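PDB 4Z85: 2-nitrobenzoate nitroreductase from Pseudomonas fluorescens, which probably reduces the nitro group of 2-nitrobenzoate with the help of bound FMN. Local coordinates for residues E85-R99 against I127-C141. Numbering follows the deposited sequence.
Sequences EQFVVNMVDERIAER and IDVPRITDAPIAWEC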
loop_
_atom_site.group_PDB
_atom_site.type_symbol
_atom_site.label_atom_id
_atom_site.label_comp_id
_atom_site.label_asym_id
_atom_site.label_seq_id
_atom_site.Cartn_x
_atom_site.Cartn_y
_atom_site.Cartn_z
ATOM N N GLU A 85 17.678 -7.044 -13.499
ATOM C CA GLU A 85 16.316 -7.571 -13.631
ATOM C C GLU A 85 15.954 -8.451 -12.438
ATOM O O GLU A 85 15.087 -9.329 -12.528
ATOM C CB GLU A 85 16.166 -8.335 -14.951
ATOM C CG GLU A 85 16.551 -7.465 -16.137
ATOM C CD GLU A 85 16.401 -8.167 -17.470
ATOM O OE1 GLU A 85 15.604 -9.129 -17.559
ATOM O OE2 GLU A 85 17.086 -7.746 -18.428
ATOM N N GLN A 86 16.624 -8.192 -11.317
ATOM C CA GLN A 86 16.410 -8.925 -10.081
ATOM C C GLN A 86 16.525 -7.989 -8.901
ATOM O O GLN A 86 17.274 -7.012 -8.960
ATOM C CB GLN A 86 17.435 -10.045 -9.896
ATOM C CG GLN A 86 17.653 -10.968 -11.054
ATOM C CD GLN A 86 18.653 -12.049 -10.705
ATOM O OE1 GLN A 86 19.445 -11.898 -9.772
ATOM N NE2 GLN A 86 18.613 -13.147 -11.436
ATOM N N PHE A 87 15.804 -8.307 -7.827
ATOM C CA PHE A 87 15.963 -7.577 -6.562
ATOM C C PHE A 87 15.210 -8.277 -5.451
ATOM O O PHE A 87 14.421 -9.204 -5.703
ATOM C CB PHE A 87 15.502 -6.114 -6.683
ATOM C CG PHE A 87 14.063 -5.943 -7.102
ATOM C CD1 PHE A 87 13.696 -6.049 -8.436
ATOM C CD2 PHE A 87 13.085 -5.626 -6.165
ATOM C CE1 PHE A 87 12.378 -5.871 -8.830
ATOM C CE2 PHE A 87 11.767 -5.440 -6.552
ATOM C CZ PHE A 87 11.408 -5.566 -7.884
ATOM N N VAL A 88 15.470 -7.852 -4.215
ATOM C CA VAL A 88 14.766 -8.436 -3.079
ATOM C C VAL A 88 13.941 -7.379 -2.380
ATOM O O VAL A 88 14.434 -6.283 -2.114
ATOM C CB VAL A 88 15.718 -9.068 -2.049
ATOM C CG1 VAL A 88 14.965 -9.443 -0.753
ATOM C CG2 VAL A 88 16.406 -10.299 -2.643
ATOM N N VAL A 89 12.688 -7.717 -2.104
ATOM C CA VAL A 89 11.889 -6.899 -1.195
ATOM C C VAL A 89 11.977 -7.485 0.215
ATOM O O VAL A 89 11.491 -8.569 0.483
ATOM C CB VAL A 89 10.413 -6.815 -1.645
ATOM C CG1 VAL A 89 9.581 -6.069 -0.595
ATOM C CG2 VAL A 89 10.311 -6.118 -2.996
ATOM N N ASN A 90 12.611 -6.756 1.118
ATOM C CA ASN A 90 12.703 -7.165 2.508
ATOM C C ASN A 90 11.608 -6.478 3.277
ATOM O O ASN A 90 11.484 -5.256 3.194
ATOM C CB ASN A 90 14.052 -6.788 3.126
ATOM C CG ASN A 90 15.221 -7.386 2.382
ATOM O OD1 ASN A 90 15.610 -8.525 2.647
ATOM N ND2 ASN A 90 15.784 -6.628 1.447
ATOM N N MET A 91 10.827 -7.263 3.998
ATOM C CA MET A 91 9.748 -6.724 4.822
ATOM C C MET A 91 10.349 -6.230 6.130
ATOM O O MET A 91 11.460 -6.623 6.504
ATOM C CB MET A 91 8.663 -7.773 5.071
ATOM C CG MET A 91 8.058 -8.341 3.788
ATOM S SD MET A 91 7.508 -7.034 2.658
ATOM C CE MET A 91 6.894 -8.037 1.323
ATOM N N VAL A 92 9.616 -5.367 6.824
ATOM C CA VAL A 92 10.204 -4.581 7.900
ATOM C C VAL A 92 9.459 -4.783 9.207
ATOM O O VAL A 92 8.282 -4.452 9.300
ATOM C CB VAL A 92 10.205 -3.069 7.557
ATOM C CG1 VAL A 92 10.791 -2.255 8.724
ATOM C CG2 VAL A 92 10.957 -2.800 6.244
ATOM N N ASP A 93 10.139 -5.339 10.211
ATOM C CA ASP A 93 9.587 -5.372 11.559
ATOM C C ASP A 93 10.585 -4.758 12.545
ATOM O O ASP A 93 11.551 -4.125 12.140
ATOM C CB ASP A 93 9.191 -6.795 11.966
ATOM C CG ASP A 93 10.381 -7.735 12.164
ATOM O OD1 ASP A 93 11.534 -7.361 11.884
ATOM O OD2 ASP A 93 10.132 -8.878 12.603
ATOM N N GLU A 94 10.316 -4.920 13.836
ATOM C CA GLU A 94 11.104 -4.266 14.872
ATOM C C GLU A 94 12.611 -4.497 14.723
ATOM O O GLU A 94 13.415 -3.576 14.927
ATOM C CB GLU A 94 10.635 -4.757 16.244
ATOM C CG GLU A 94 11.193 -3.965 17.391
ATOM C CD GLU A 94 10.873 -4.591 18.735
ATOM O OE1 GLU A 94 9.788 -5.194 18.865
ATOM O OE2 GLU A 94 11.716 -4.488 19.658
ATOM N N ARG A 95 12.980 -5.717 14.348
ATOM C CA ARG A 95 14.389 -6.116 14.295
ATOM C C ARG A 95 15.222 -5.293 13.310
ATOM O O ARG A 95 16.433 -5.121 13.499
ATOM C CB ARG A 95 14.497 -7.599 13.944
ATOM C CG ARG A 95 15.910 -8.162 13.994
ATOM C CD ARG A 95 15.910 -9.669 13.797
ATOM N NE ARG A 95 15.320 -10.370 14.935
ATOM C CZ ARG A 95 14.117 -10.931 14.926
ATOM N NH1 ARG A 95 13.371 -10.879 13.833
ATOM N NH2 ARG A 95 13.657 -11.544 16.008
ATOM N N ILE A 96 14.593 -4.789 12.253
ATOM C CA ILE A 96 15.341 -4.012 11.276
ATOM C C ILE A 96 14.819 -2.601 11.046
ATOM O O ILE A 96 15.312 -1.914 10.169
ATOM C CB ILE A 96 15.402 -4.733 9.917
ATOM C CG1 ILE A 96 14.005 -4.871 9.297
ATOM C CG2 ILE A 96 16.050 -6.105 10.073
ATOM C CD1 ILE A 96 14.053 -5.306 7.829
ATOM N N ALA A 97 13.856 -2.154 11.847
ATOM C CA ALA A 97 13.217 -0.859 11.602
ATOM C C ALA A 97 14.192 0.327 11.621
ATOM O O ALA A 97 14.164 1.194 10.731
ATOM C CB ALA A 97 12.107 -0.635 12.625
ATOM N N GLU A 98 15.041 0.393 12.646
ATOM C CA GLU A 98 15.950 1.539 12.738
ATOM C C GLU A 98 16.914 1.619 11.547
ATOM O O GLU A 98 17.089 2.680 10.941
ATOM C CB GLU A 98 16.756 1.494 14.042
ATOM C CG GLU A 98 17.706 2.671 14.174
ATOM C CD GLU A 98 16.976 4.001 14.231
ATOM O OE1 GLU A 98 17.311 4.908 13.446
ATOM O OE2 GLU A 98 16.060 4.134 15.071
ATOM N N ARG A 99 17.529 0.488 11.216
ATOM C CA ARG A 99 18.459 0.452 10.103
ATOM C C ARG A 99 17.729 0.736 8.794
ATOM O O ARG A 99 18.255 1.408 7.909
ATOM C CB ARG A 99 19.179 -0.893 10.060
ATOM C CG ARG A 99 20.183 -1.067 11.195
ATOM C CD ARG A 99 20.755 -2.474 11.219
ATOM N NE ARG A 99 19.807 -3.448 11.746
ATOM C CZ ARG A 99 20.004 -4.760 11.736
ATOM N NH1 ARG A 99 21.130 -5.265 11.223
ATOM N NH2 ARG A 99 19.078 -5.574 12.227
ATOM N N ILE A 127 17.717 -16.129 -7.064
ATOM C CA ILE A 127 18.302 -14.981 -7.740
ATOM C C ILE A 127 19.638 -14.626 -7.106
ATOM O O ILE A 127 20.016 -15.194 -6.085
ATOM C CB ILE A 127 17.374 -13.732 -7.694
ATOM C CG1 ILE A 127 17.001 -13.396 -6.248
ATOM C CG2 ILE A 127 16.121 -13.937 -8.531
ATOM C CD1 ILE A 127 16.226 -12.104 -6.121
ATOM N N ASP A 128 20.338 -13.673 -7.706
ATOM C CA ASP A 128 21.682 -13.314 -7.262
ATOM C C ASP A 128 21.697 -12.266 -6.156
ATOM O O ASP A 128 22.620 -12.226 -5.342
ATOM C CB ASP A 128 22.506 -12.813 -8.446
ATOM C CG ASP A 128 22.766 -13.900 -9.476
ATOM O OD1 ASP A 128 22.943 -15.073 -9.073
ATOM O OD2 ASP A 128 22.780 -13.580 -10.683
ATOM N N VAL A 129 20.680 -11.412 -6.128
ATOM C CA VAL A 129 20.616 -10.359 -5.118
ATOM C C VAL A 129 20.308 -10.979 -3.763
ATOM O O VAL A 129 19.399 -11.790 -3.642
ATOM C CB VAL A 129 19.548 -9.295 -5.471
ATOM C CG1 VAL A 129 19.514 -8.188 -4.416
ATOM C CG2 VAL A 129 19.824 -8.709 -6.838
ATOM N N PRO A 130 21.089 -10.616 -2.737
ATOM C CA PRO A 130 20.908 -11.159 -1.394
ATOM C C PRO A 130 19.807 -10.435 -0.623
ATOM O O PRO A 130 19.471 -9.299 -0.960
ATOM C CB PRO A 130 22.263 -10.903 -0.739
ATOM C CG PRO A 130 22.709 -9.639 -1.360
ATOM C CD PRO A 130 22.241 -9.699 -2.798
ATOM N N ARG A 131 19.274 -11.104 0.389
ATOM C CA ARG A 131 18.331 -10.509 1.317
ATOM C C ARG A 131 19.077 -10.000 2.538
ATOM O O ARG A 131 20.244 -10.342 2.752
ATOM C CB ARG A 131 17.282 -11.521 1.741
ATOM C CG ARG A 131 17.837 -12.609 2.644
ATOM C CD ARG A 131 16.732 -13.466 3.189
ATOM N NE ARG A 131 17.219 -14.635 3.927
ATOM C CZ ARG A 131 17.608 -14.615 5.199
ATOM N NH1 ARG A 131 17.599 -13.479 5.886
ATOM N NH2 ARG A 131 18.016 -15.735 5.784
ATOM N N ILE A 132 18.397 -9.188 3.338
ATOM C CA ILE A 132 18.937 -8.725 4.611
ATOM C C ILE A 132 18.836 -9.853 5.624
ATOM O O ILE A 132 17.790 -10.486 5.748
ATOM C CB ILE A 132 18.184 -7.475 5.093
ATOM C CG1 ILE A 132 18.606 -6.272 4.240
ATOM C CG2 ILE A 132 18.427 -7.225 6.583
ATOM C CD1 ILE A 132 17.706 -5.077 4.386
ATOM N N THR A 133 19.936 -10.134 6.327
ATOM C CA THR A 133 19.973 -11.302 7.200
ATOM C C THR A 133 18.868 -11.248 8.256
ATOM O O THR A 133 18.209 -12.250 8.521
ATOM C CB THR A 133 21.361 -11.447 7.888
ATOM O OG1 THR A 133 22.374 -11.559 6.885
ATOM C CG2 THR A 133 21.406 -12.692 8.754
ATOM N N ASP A 134 18.625 -10.069 8.820
ATOM C CA ASP A 134 17.665 -9.960 9.914
ATOM C C ASP A 134 16.196 -9.776 9.465
ATOM O O ASP A 134 15.319 -9.589 10.310
ATOM C CB ASP A 134 18.049 -8.796 10.835
ATOM C CG ASP A 134 19.169 -9.139 11.801
ATOM O OD1 ASP A 134 19.515 -10.333 11.932
ATOM O OD2 ASP A 134 19.690 -8.199 12.438
ATOM N N ALA A 135 15.919 -9.828 8.161
ATOM C CA ALA A 135 14.554 -9.571 7.674
ATOM C C ALA A 135 13.585 -10.664 8.100
ATOM O O ALA A 135 13.922 -11.842 8.057
ATOM C CB ALA A 135 14.537 -9.426 6.152
ATOM N N PRO A 136 12.364 -10.276 8.510
ATOM C CA PRO A 136 11.362 -11.268 8.923
ATOM C C PRO A 136 10.885 -12.122 7.755
ATOM O O PRO A 136 10.696 -13.330 7.877
ATOM C CB PRO A 136 10.223 -10.411 9.483
ATOM C CG PRO A 136 10.404 -9.052 8.830
ATOM C CD PRO A 136 11.881 -8.889 8.659
ATOM N N ILE A 137 10.673 -11.456 6.627
ATOM C CA ILE A 137 10.179 -12.069 5.402
ATOM C C ILE A 137 10.860 -11.338 4.266
ATOM O O ILE A 137 11.104 -10.139 4.366
ATOM C CB ILE A 137 8.634 -11.962 5.258
ATOM C CG1 ILE A 137 7.905 -12.604 6.450
ATOM C CG2 ILE A 137 8.168 -12.604 3.962
ATOM C CD1 ILE A 137 6.393 -12.462 6.385
ATOM N N ALA A 138 11.188 -12.051 3.190
ATOM C CA ALA A 138 11.747 -11.414 2.004
ATOM C C ALA A 138 11.160 -12.026 0.747
ATOM O O ALA A 138 10.902 -13.216 0.687
ATOM C CB ALA A 138 13.272 -11.530 1.995
ATOM N N TRP A 139 10.899 -11.197 -0.250
ATOM C CA TRP A 139 10.475 -11.662 -1.560
ATOM C C TRP A 139 11.680 -11.640 -2.493
ATOM O O TRP A 139 12.331 -10.608 -2.657
ATOM C CB TRP A 139 9.373 -10.770 -2.146
ATOM C CG TRP A 139 8.054 -10.774 -1.452
ATOM C CD1 TRP A 139 7.633 -11.611 -0.453
ATOM C CD2 TRP A 139 6.961 -9.888 -1.720
ATOM N NE1 TRP A 139 6.340 -11.302 -0.095
ATOM C CE2 TRP A 139 5.906 -10.252 -0.863
ATOM C CE3 TRP A 139 6.777 -8.813 -2.608
ATOM C CZ2 TRP A 139 4.685 -9.572 -0.853
ATOM C CZ3 TRP A 139 5.572 -8.149 -2.600
ATOM C CH2 TRP A 139 4.538 -8.526 -1.732
ATOM N N GLU A 140 11.990 -12.791 -3.085
ATOM C CA GLU A 140 12.945 -12.872 -4.178
ATOM C C GLU A 140 12.192 -12.567 -5.469
ATOM O O GLU A 140 11.243 -13.292 -5.838
ATOM C CB GLU A 140 13.603 -14.265 -4.224
ATOM C CG GLU A 140 14.286 -14.640 -2.898
ATOM C CD GLU A 140 15.024 -15.974 -2.953
ATOM O OE1 GLU A 140 14.936 -16.663 -3.992
ATOM O OE2 GLU A 140 15.686 -16.324 -1.949
ATOM N N CYS A 141 12.623 -11.483 -6.126
ATOM C CA CYS A 141 11.880 -10.897 -7.234
ATOM C C CYS A 141 12.665 -10.740 -8.517
ATOM O O CYS A 141 13.881 -10.494 -8.515
ATOM C CB CYS A 141 11.357 -9.516 -6.848
ATOM S SG CYS A 141 10.449 -9.472 -5.298
HETATM O O HOH W 1 20.947 -8.012 9.235
#
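Phe87 to Asn90 pair with Ala138 to Cys141 as antiparallel neighbours in the closed barrel of a flavin-reductase-like domain, while residues 127-135 run alongside strand 86-90, over the face carrying Val88 and Asn90, before a type I turn (Ile132 to Ala135) leads back towards the barrel strand. Trp139 N reaches Val89 O at 2.8 Å, and Met91 N extends the ladder to Ile137 O. On the face of Phe87 and Trp139, Met91, a flexible thioether bent at chi2 (-51°), lays its CE over the indole, 3.3 Å from Trp139 CE2; Trp139 NE1 hydrogen-bonds Ser21 OG of the second subunit. Cys141 is small enough to put CB over the Phe87 ring, 4.1 Å from CZ. On the other face, branched Val88 fills between the layers, CG2 lying 3.9 Å from Ile127 CD1. Asn90, a short amide, suits two roles: OD1 accepts from Ile132 N at 2.9 Å, and ND2 hydrogen-bonds Leu29 O and Thr31 OG1. Gln86, extended beyond CG, reaches past Ile127 to take Asp128 N on OE1 (2.9 Å, 165° at the hydrogen); an alanine here would probably leave that N-H without its acceptor and uncover the flank of Ile127. From helix 94-103, Arg99 NH2 forms a salt bridge to the anti lone pair of Asp134 OD2 at 2.7 Å. Lacking a ladder to strand 86-90, the 127-135 segment thus finds side-chain amide acceptors for two backbone N-H groups within largely apolar packing.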